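Local coordinates for protein 3,4-dihydroxy-2-butanone 4-phosphate synthase (Acinetobacter baumannii, PDB 6MNZ) that probably converts D-ribulose 5-phosphate to formate and 3,4-dihydroxy-2-butanone 4-phosphate, a step of riboflavin biosynthesis, as a metal-dependent homodimer, at residues R199-Q211 against L223-H235. Residues are numbered along the deposited sequence; the frame is centred on the assembly and turned at random.
Sequences RMTNEQTVERLDQ and LYRYREIGNPDIH
E207 and R227 form a reciprocal backbone pair: E207 N donates to R227 O at 2.8 Å, and R227 N returns a nearly straight bond (171°) to E207 O. The pairing runs on into the turn, where I229 N reaches T205 O at 2.9 Å. R225 NH1 meets D210 OD2 at 3.0 Å on its syn side, a salt bridge whose carboxylate and guanidinium planes stand 48° apart. CD1 of L209 lies over one face of the R227 guanidinium, offset toward its rim. The sheet face opposite R225 and R227 carries Y224, with Q211 CG over its ring centre, 4.2 Å from the centroid, as a CH-pi contact; Q211 CG stands anti to its own N (chi1 -159°), its chain extended. V206 CG1 packs on Y226 CB at 3.7 Å. Strands 206-215 and 220-228 form an antiparallel beta hairpin, with 206-215 the outermost strand, within this chain, of the GTP cyclohydrolase II-like domain's mixed sheet. Helix 320-336 covers the Y226 side: its D336 accepts from Y226 OH and salt-bridges R208, while Q332 receives T205 N. D233, just after the type II turn from E228 to N231, accepts E228 N through OD1 at 3.2 Å.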
ATOM      1  N   ARG A 199      20.112   4.400 -18.180  1.00 42.05           N
ATOM      2  CA  ARG A 199      20.345   3.272 -17.284  1.00 41.59           C
ATOM      3  C   ARG A 199      19.805   1.978 -17.877  1.00 36.78           C
ATOM      4  O   ARG A 199      20.400   0.909 -17.697  1.00 37.65           O
ATOM      5  CB  ARG A 199      19.699   3.543 -15.925  1.00 39.68           C
ATOM      6  CG  ARG A 199      20.364   4.653 -15.126  1.00 33.40           C
ATOM      7  CD  ARG A 199      20.044   4.544 -13.642  1.00 32.82           C
ATOM      8  NE  ARG A 199      20.482   3.268 -13.081  1.00 37.05           N
ATOM      9  CZ  ARG A 199      20.271   2.887 -11.825  1.00 33.52           C
ATOM     10  NH1 ARG A 199      19.589   3.667 -10.997  1.00 48.37           N
ATOM     11  NH2 ARG A 199      20.627   1.669 -11.439  1.00 37.56           N
ATOM     12  N   MET A 200      18.638   2.041 -18.520  1.00 34.13           N
ATOM     13  CA  MET A 200      18.063   0.849 -19.126  1.00 36.33           C
ATOM     14  C   MET A 200      18.876   0.359 -20.318  1.00 38.63           C
ATOM     15  O   MET A 200      18.818  -0.831 -20.642  1.00 45.54           O
ATOM     16  CB  MET A 200      16.622   1.122 -19.558  1.00 28.06           C
ATOM     17  CG  MET A 200      15.677   1.431 -18.410  1.00 28.16           C
ATOM     18  SD  MET A 200      15.560   0.104 -17.193  1.00 33.11           S
ATOM     19  CE  MET A 200      13.858   0.281 -16.658  1.00 33.85           C
ATOM     20  N   THR A 201      19.674   1.229 -20.938  1.00 33.32           N
ATOM     21  CA  THR A 201      20.400   0.851 -22.142  1.00 31.46           C
ATOM     22  C   THR A 201      21.818   0.381 -21.850  1.00 43.75           C
ATOM     23  O   THR A 201      22.410  -0.320 -22.679  1.00 55.13           O
ATOM     24  CB  THR A 201      20.460   2.027 -23.124  1.00 49.71           C
ATOM     25  OG1 THR A 201      21.176   3.117 -22.529  1.00 46.95           O
ATOM     26  CG2 THR A 201      19.058   2.485 -23.501  1.00 70.09           C
ATOM     27  N   ASN A 202      22.406   0.821 -20.735  1.00 52.55           N
ATOM     28  CA  ASN A 202      23.815   0.578 -20.450  1.00 46.11           C
ATOM     29  C   ASN A 202      24.012  -0.202 -19.155  1.00 44.32           C
ATOM     30  O   ASN A 202      25.131  -0.259 -18.634  1.00 58.97           O
ATOM     31  CB  ASN A 202      24.578   1.902 -20.391  1.00 45.22           C
ATOM     32  CG  ASN A 202      24.495   2.677 -21.691  1.00 56.90           C
ATOM     33  OD1 ASN A 202      23.728   3.633 -21.808  1.00 46.14           O
ATOM     34  ND2 ASN A 202      25.341   2.315 -22.649  1.00 59.59           N
ATOM     35  N   GLU A 203      22.953  -0.817 -18.633  1.00 31.24           N
ATOM     36  CA  GLU A 203      23.037  -1.628 -17.426  1.00 34.89           C
ATOM     37  C   GLU A 203      22.115  -2.830 -17.565  1.00 37.87           C
ATOM     38  O   GLU A 203      20.986  -2.704 -18.048  1.00 36.77           O
ATOM     39  CB  GLU A 203      22.651  -0.820 -16.178  1.00 37.67           C
ATOM     40  CG  GLU A 203      23.418   0.487 -15.998  1.00 46.18           C
ATOM     41  CD  GLU A 203      22.895   1.317 -14.831  1.00 47.08           C
ATOM     42  OE1 GLU A 203      21.965   0.851 -14.138  1.00 40.53           O
ATOM     43  OE2 GLU A 203      23.355   2.466 -14.657  1.00 40.11           O
ATOM     44  N   GLN A 204      22.572  -3.980 -17.073  1.00 33.73           N
ATOM     45  CA  GLN A 204      21.704  -5.144 -16.907  1.00 36.68           C
ATOM     46  C   GLN A 204      20.928  -4.977 -15.608  1.00 45.05           C
ATOM     47  O   GLN A 204      21.449  -5.192 -14.512  1.00 48.52           O
ATOM     48  CB  GLN A 204      22.513  -6.435 -16.914  1.00 50.20           C
ATOM     49  CG  GLN A 204      21.664  -7.678 -17.110  1.00 58.19           C
ATOM     50  CD  GLN A 204      22.369  -8.946 -16.671  1.00 73.32           C
ATOM     51  OE1 GLN A 204      22.941  -8.999 -15.583  1.00 74.71           O
ATOM     52  NE2 GLN A 204      22.169 -10.019 -17.426  1.00 76.25           N
ATOM     53  N   THR A 205      19.718  -4.440 -15.730  1.00 41.32           N
ATOM     54  CA  THR A 205      18.912  -4.094 -14.569  1.00 36.87           C
ATOM     55  C   THR A 205      17.967  -5.210 -14.146  1.00 38.48           C
ATOM     56  O   THR A 205      17.563  -5.246 -12.979  1.00 42.44           O
ATOM     57  CB  THR A 205      18.108  -2.822 -14.853  1.00 36.01           C
ATOM     58  OG1 THR A 205      18.923  -1.892 -15.577  1.00 41.66           O
ATOM     59  CG2 THR A 205      17.652  -2.177 -13.556  1.00 49.02           C
ATOM     60  N   VAL A 206      17.677  -6.166 -15.026  1.00 46.84           N
ATOM     61  CA  VAL A 206      16.669  -7.188 -14.772  1.00 51.01           C
ATOM     62  C   VAL A 206      17.351  -8.548 -14.763  1.00 46.23           C
ATOM     63  O   VAL A 206      18.317  -8.772 -15.500  1.00 47.20           O
ATOM     64  CB  VAL A 206      15.545  -7.149 -15.830  1.00 49.31           C
ATOM     65  CG1 VAL A 206      14.582  -8.309 -15.626  1.00 42.68           C
ATOM     66  CG2 VAL A 206      14.808  -5.813 -15.781  1.00 42.81           C
ATOM     67  N   GLU A 207      16.928  -9.410 -13.838  1.00 36.27           N
ATOM     68  CA  GLU A 207      17.412 -10.781 -13.758  1.00 47.49           C
ATOM     69  C   GLU A 207      16.238 -11.734 -13.579  1.00 46.70           C
ATOM     70  O   GLU A 207      15.360 -11.500 -12.742  1.00 38.19           O
ATOM     71  CB  GLU A 207      18.409 -10.953 -12.607  1.00 56.81           C
ATOM     72  CG  GLU A 207      18.884 -12.382 -12.408  1.00 69.12           C
ATOM     73  CD  GLU A 207      19.628 -12.568 -11.102  1.00 72.36           C
ATOM     74  OE1 GLU A 207      19.873 -11.552 -10.416  1.00 67.12           O
ATOM     75  OE2 GLU A 207      19.722 -13.725 -10.641  1.00 59.22           O
ATOM     76  N   ARG A 208      16.317 -12.877 -14.256  1.00 54.84           N
ATOM     77  CA  ARG A 208      15.322 -13.933 -14.143  1.00 54.99           C
ATOM     78  C   ARG A 208      15.505 -14.732 -12.854  1.00 53.84           C
ATOM     79  O   ARG A 208      16.615 -14.885 -12.336  1.00 55.65           O
ATOM     80  CB  ARG A 208      15.393 -14.872 -15.347  1.00 49.56           C
ATOM     81  CG  ARG A 208      16.747 -15.527 -15.556  1.00 57.80           C
ATOM     82  CD  ARG A 208      16.930 -15.938 -17.007  1.00 74.01           C
ATOM     83  NE  ARG A 208      15.964 -16.958 -17.401  1.00 71.29           N
ATOM     84  CZ  ARG A 208      15.852 -17.454 -18.629  1.00 54.50           C
ATOM     85  NH1 ARG A 208      16.638 -17.008 -19.601  1.00 43.89           N
ATOM     86  NH2 ARG A 208      15.130 -18.548 -18.826  1.00 54.66           N
ATOM     87  N   LEU A 209      14.413 -15.364 -12.423  1.00 47.98           N
ATOM     88  CA  LEU A 209      14.382 -16.117 -11.176  1.00 52.86           C
ATOM     89  C   LEU A 209      14.263 -17.617 -11.418  1.00 53.34           C
ATOM     90  O   LEU A 209      15.094 -18.390 -10.933  1.00 68.65           O
ATOM     91  CB  LEU A 209      13.215 -15.631 -10.303  1.00 62.09           C
ATOM     92  CG  LEU A 209      13.252 -14.193  -9.786  1.00 45.73           C
ATOM     93  CD1 LEU A 209      12.294 -14.046  -8.612  1.00 43.79           C
ATOM     94  CD2 LEU A 209      14.654 -13.779  -9.377  1.00 46.31           C
ATOM     95  N   ASP A 210      13.226 -18.056 -12.125  1.00 48.60           N
ATOM     96  CA  ASP A 210      12.973 -19.477 -12.309  1.00 62.31           C
ATOM     97  C   ASP A 210      12.042 -19.651 -13.497  1.00 61.66           C
ATOM     98  O   ASP A 210      11.205 -18.787 -13.774  1.00 38.76           O
ATOM     99  CB  ASP A 210      12.361 -20.113 -11.057  1.00 52.35           C
ATOM    100  CG  ASP A 210      11.031 -19.497 -10.684  1.00 70.33           C
ATOM    101  OD1 ASP A 210       9.991 -20.165 -10.867  1.00 64.18           O
ATOM    102  OD2 ASP A 210      11.027 -18.347 -10.198  1.00 70.44           O
ATOM    103  N   GLN A 211      12.191 -20.777 -14.185  1.00 64.30           N
ATOM    104  CA  GLN A 211      11.305 -21.138 -15.280  1.00 41.88           C
ATOM    105  C   GLN A 211      10.301 -22.187 -14.823  1.00 41.88           C
ATOM    106  O   GLN A 211      10.621 -23.084 -14.039  1.00 55.25           O
ATOM    107  CB  GLN A 211      12.100 -21.665 -16.475  1.00 48.54           C
ATOM    108  CG  GLN A 211      11.342 -21.596 -17.793  1.00 70.74           C
ATOM    109  CD  GLN A 211      12.223 -21.878 -18.996  1.00 63.58           C
ATOM    110  OE1 GLN A 211      13.427 -21.621 -18.970  1.00 64.79           O
ATOM    111  NE2 GLN A 211      11.599 -22.267 -20.102  1.00 53.42           N
ATOM    112  N   LEU A 223       6.655 -19.985 -17.869  1.00 62.06           N
ATOM    113  CA  LEU A 223       6.655 -18.838 -16.966  1.00 36.85           C
ATOM    114  C   LEU A 223       8.098 -18.467 -16.644  1.00 41.16           C
ATOM    115  O   LEU A 223       8.742 -19.126 -15.824  1.00 56.25           O
ATOM    116  CB  LEU A 223       5.881 -19.159 -15.690  1.00 40.21           C
ATOM    117  CG  LEU A 223       5.026 -18.041 -15.100  1.00 43.18           C
ATOM    118  CD1 LEU A 223       3.770 -17.844 -15.927  1.00 48.75           C
ATOM    119  CD2 LEU A 223       4.677 -18.353 -13.654  1.00 60.95           C
ATOM    120  N   TYR A 224       8.517 -17.294 -17.110  1.00 43.79           N
ATOM    121  CA  TYR A 224       9.779 -16.687 -16.700  1.00 41.33           C
ATOM    122  C   TYR A 224       9.484 -15.599 -15.673  1.00 49.12           C
ATOM    123  O   TYR A 224       8.747 -14.651 -15.962  1.00 56.05           O
ATOM    124  CB  TYR A 224      10.523 -16.124 -17.910  1.00 38.63           C
ATOM    125  CG  TYR A 224      10.866 -17.163 -18.960  1.00 50.08           C
ATOM    126  CD1 TYR A 224      12.188 -17.422 -19.295  1.00 66.49           C
ATOM    127  CD2 TYR A 224       9.874 -17.751 -19.736  1.00 53.69           C
ATOM    128  CE1 TYR A 224      12.507 -18.281 -20.333  1.00 63.48           C
ATOM    129  CE2 TYR A 224      10.183 -18.706 -20.687  1.00 59.29           C
ATOM    130  CZ  TYR A 224      11.504 -18.960 -20.987  1.00 60.34           C
ATOM    131  OH  TYR A 224      11.825 -19.844 -21.990  1.00 59.04           O
ATOM    132  N   ARG A 225       9.941 -15.811 -14.440  1.00 49.36           N
ATOM    133  CA  ARG A 225       9.870 -14.800 -13.391  1.00 37.20           C
ATOM    134  C   ARG A 225      11.150 -13.973 -13.366  1.00 38.93           C
ATOM    135  O   ARG A 225      12.243 -14.518 -13.184  1.00 36.36           O
ATOM    136  CB  ARG A 225       9.637 -15.461 -12.031  1.00 55.65           C
ATOM    137  CG  ARG A 225       8.199 -15.912 -11.805  1.00 47.42           C
ATOM    138  CD  ARG A 225       8.088 -16.918 -10.666  1.00 45.97           C
ATOM    139  NE  ARG A 225       7.621 -16.296  -9.428  1.00 56.39           N
ATOM    140  CZ  ARG A 225       8.391 -16.022  -8.378  1.00 66.06           C
ATOM    141  NH1 ARG A 225       9.680 -16.349  -8.373  1.00 47.70           N
ATOM    142  NH2 ARG A 225       7.853 -15.476  -7.296  1.00 61.84           N
ATOM    143  N   TYR A 226      10.998 -12.652 -13.444  1.00 44.58           N
ATOM    144  CA  TYR A 226      12.121 -11.726 -13.430  1.00 35.36           C
ATOM    145  C   TYR A 226      12.030 -10.796 -12.227  1.00 40.56           C
ATOM    146  O   TYR A 226      10.944 -10.539 -11.700  1.00 36.99           O
ATOM    147  CB  TYR A 226      12.163 -10.896 -14.715  1.00 39.23           C
ATOM    148  CG  TYR A 226      12.502 -11.701 -15.945  1.00 51.88           C
ATOM    149  CD1 TYR A 226      11.512 -12.356 -16.665  1.00 44.83           C
ATOM    150  CD2 TYR A 226      13.812 -11.816 -16.383  1.00 51.88           C
ATOM    151  CE1 TYR A 226      11.803 -12.984 -17.859  1.00 35.04           C
ATOM    152  CE2 TYR A 226      14.107 -12.420 -17.586  1.00 50.35           C
ATOM    153  CZ  TYR A 226      13.116 -13.097 -18.262  1.00 44.06           C
ATOM    154  OH  TYR A 226      13.438 -13.867 -19.355  1.00 53.06           O
ATOM    155  N   ARG A 227      13.186 -10.289 -11.801  1.00 40.02           N
ATOM    156  CA  ARG A 227      13.258  -9.222 -10.811  1.00 37.85           C
ATOM    157  C   ARG A 227      14.232  -8.150 -11.278  1.00 42.49           C
ATOM    158  O   ARG A 227      15.329  -8.462 -11.750  1.00 43.76           O
ATOM    159  CB  ARG A 227      13.696  -9.766  -9.446  1.00 44.95           C
ATOM    160  CG  ARG A 227      12.554  -9.986  -8.469  1.00 51.75           C
ATOM    161  CD  ARG A 227      13.037  -9.933  -7.028  1.00 69.59           C
ATOM    162  NE  ARG A 227      13.884 -11.073  -6.685  1.00 69.22           N
ATOM    163  CZ  ARG A 227      13.451 -12.183  -6.093  1.00 60.30           C
ATOM    164  NH1 ARG A 227      12.154 -12.371  -5.878  1.00 53.50           N
ATOM    165  NH2 ARG A 227      14.309 -13.150  -5.799  1.00 44.52           N
ATOM    166  N   GLU A 228      13.873  -6.892 -11.034  1.00 48.21           N
ATOM    167  CA  GLU A 228      14.708  -5.750 -11.375  1.00 39.80           C
ATOM    168  C   GLU A 228      15.377  -5.176 -10.131  1.00 40.56           C
ATOM    169  O   GLU A 228      14.907  -5.371  -9.007  1.00 49.68           O
ATOM    170  CB  GLU A 228      13.900  -4.653 -12.068  1.00 42.13           C
ATOM    171  CG  GLU A 228      14.775  -3.569 -12.678  1.00 39.74           C
ATOM    172  CD  GLU A 228      13.978  -2.453 -13.315  1.00 39.14           C
ATOM    173  OE1 GLU A 228      12.969  -2.041 -12.706  1.00 44.50           O
ATOM    174  OE2 GLU A 228      14.543  -1.778 -14.202  1.00 40.25           O
ATOM    175  N   ILE A 229      16.545  -4.559 -10.341  1.00 48.91           N
ATOM    176  CA  ILE A 229      17.253  -3.895  -9.254  1.00 36.90           C
ATOM    177  C   ILE A 229      16.291  -2.998  -8.497  1.00 39.23           C
ATOM    178  O   ILE A 229      15.595  -2.167  -9.090  1.00 43.60           O
ATOM    179  CB  ILE A 229      18.433  -3.076  -9.810  1.00 29.52           C
ATOM    180  CG1 ILE A 229      19.410  -3.968 -10.579  1.00 32.51           C
ATOM    181  CG2 ILE A 229      19.143  -2.337  -8.687  1.00 45.39           C
ATOM    182  CD1 ILE A 229      19.995  -5.105  -9.768  1.00 33.89           C
ATOM    183  N   GLY A 230      16.358  -3.065  -7.170  1.00 33.45           N
ATOM    184  CA  GLY A 230      15.541  -2.246  -6.313  1.00 47.82           C
ATOM    185  C   GLY A 230      14.197  -2.844  -5.958  1.00 44.09           C
ATOM    186  O   GLY A 230      13.654  -2.517  -4.898  1.00 55.91           O
ATOM    187  N   ASN A 231      13.712  -3.808  -6.745  1.00 45.55           N
ATOM    188  CA  ASN A 231      12.692  -4.756  -6.315  1.00 51.30           C
ATOM    189  C   ASN A 231      11.524  -4.034  -5.653  1.00 62.77           C
ATOM    190  O   ASN A 231      11.285  -4.206  -4.452  1.00 76.71           O
ATOM    191  CB  ASN A 231      13.300  -5.782  -5.356  1.00 56.82           C
ATOM    192  CG  ASN A 231      12.276  -6.758  -4.821  1.00 73.90           C
ATOM    193  OD1 ASN A 231      12.005  -7.784  -5.442  1.00 91.89           O
ATOM    194  ND2 ASN A 231      11.573  -6.352  -3.770  1.00 74.09           N
ATOM    195  N   PRO A 232      10.726  -3.282  -6.415  1.00 56.20           N
ATOM    196  CA  PRO A 232       9.285  -3.196  -6.139  1.00 73.83           C
ATOM    197  C   PRO A 232       8.432  -4.240  -6.849  1.00 68.03           C
ATOM    198  O   PRO A 232       7.232  -4.010  -7.020  1.00 66.11           O
ATOM    199  CB  PRO A 232       8.930  -1.782  -6.641  1.00 79.87           C
ATOM    200  CG  PRO A 232      10.231  -1.118  -7.008  1.00 73.42           C
ATOM    201  CD  PRO A 232      11.165  -2.228  -7.338  1.00 63.48           C
ATOM    202  N   ASP A 233       9.036  -5.284  -7.412  1.00 65.94           N
ATOM    203  CA  ASP A 233       8.467  -5.954  -8.572  1.00 67.04           C
ATOM    204  C   ASP A 233       8.767  -7.441  -8.475  1.00 43.32           C
ATOM    205  O   ASP A 233       9.783  -7.846  -7.904  1.00 47.74           O
ATOM    206  CB  ASP A 233       9.042  -5.378  -9.869  1.00 75.53           C
ATOM    207  CG  ASP A 233      10.541  -5.160  -9.787  1.00 67.53           C
ATOM    208  OD1 ASP A 233      11.258  -6.117  -9.418  1.00 53.74           O
ATOM    209  OD2 ASP A 233      11.010  -4.073 -10.186  1.00 46.96           O
ATOM    210  N   ILE A 234       7.887  -8.253  -9.050  1.00 39.52           N
ATOM    211  CA  ILE A 234       8.271  -9.486  -9.727  1.00 54.98           C
ATOM    212  C   ILE A 234       7.638  -9.488 -11.116  1.00 48.96           C
ATOM    213  O   ILE A 234       6.422  -9.299 -11.242  1.00 39.12           O
ATOM    214  CB  ILE A 234       7.857 -10.725  -8.911  1.00 52.29           C
ATOM    215  CG1 ILE A 234       8.302 -12.011  -9.606  1.00 48.61           C
ATOM    216  CG2 ILE A 234       6.369 -10.692  -8.638  1.00 69.65           C
ATOM    217  CD1 ILE A 234       9.766 -12.316  -9.393  1.00 53.77           C
ATOM    218  N   HIS A 235       8.477  -9.481 -12.148  1.00 54.19           N
ATOM    219  CA  HIS A 235       8.016  -9.413 -13.528  1.00 51.32           C
ATOM    220  C   HIS A 235       7.918 -10.806 -14.137  1.00 51.12           C
ATOM    221  O   HIS A 235       8.757 -11.675 -13.886  1.00 57.15           O
ATOM    222  CB  HIS A 235       8.954  -8.551 -14.375  1.00 53.93           C
ATOM    223  CG  HIS A 235       9.282  -7.229 -13.757  1.00 46.74           C
ATOM    224  ND1 HIS A 235       8.530  -6.098 -13.982  1.00 34.71           N
ATOM    225  CD2 HIS A 235      10.349  -6.830 -13.026  1.00 46.29           C
ATOM    226  CE1 HIS A 235       9.024  -5.100 -13.272  1.00 43.53           C
ATOM    227  NE2 HIS A 235      10.164  -5.499 -12.738  1.00 54.82           N
TER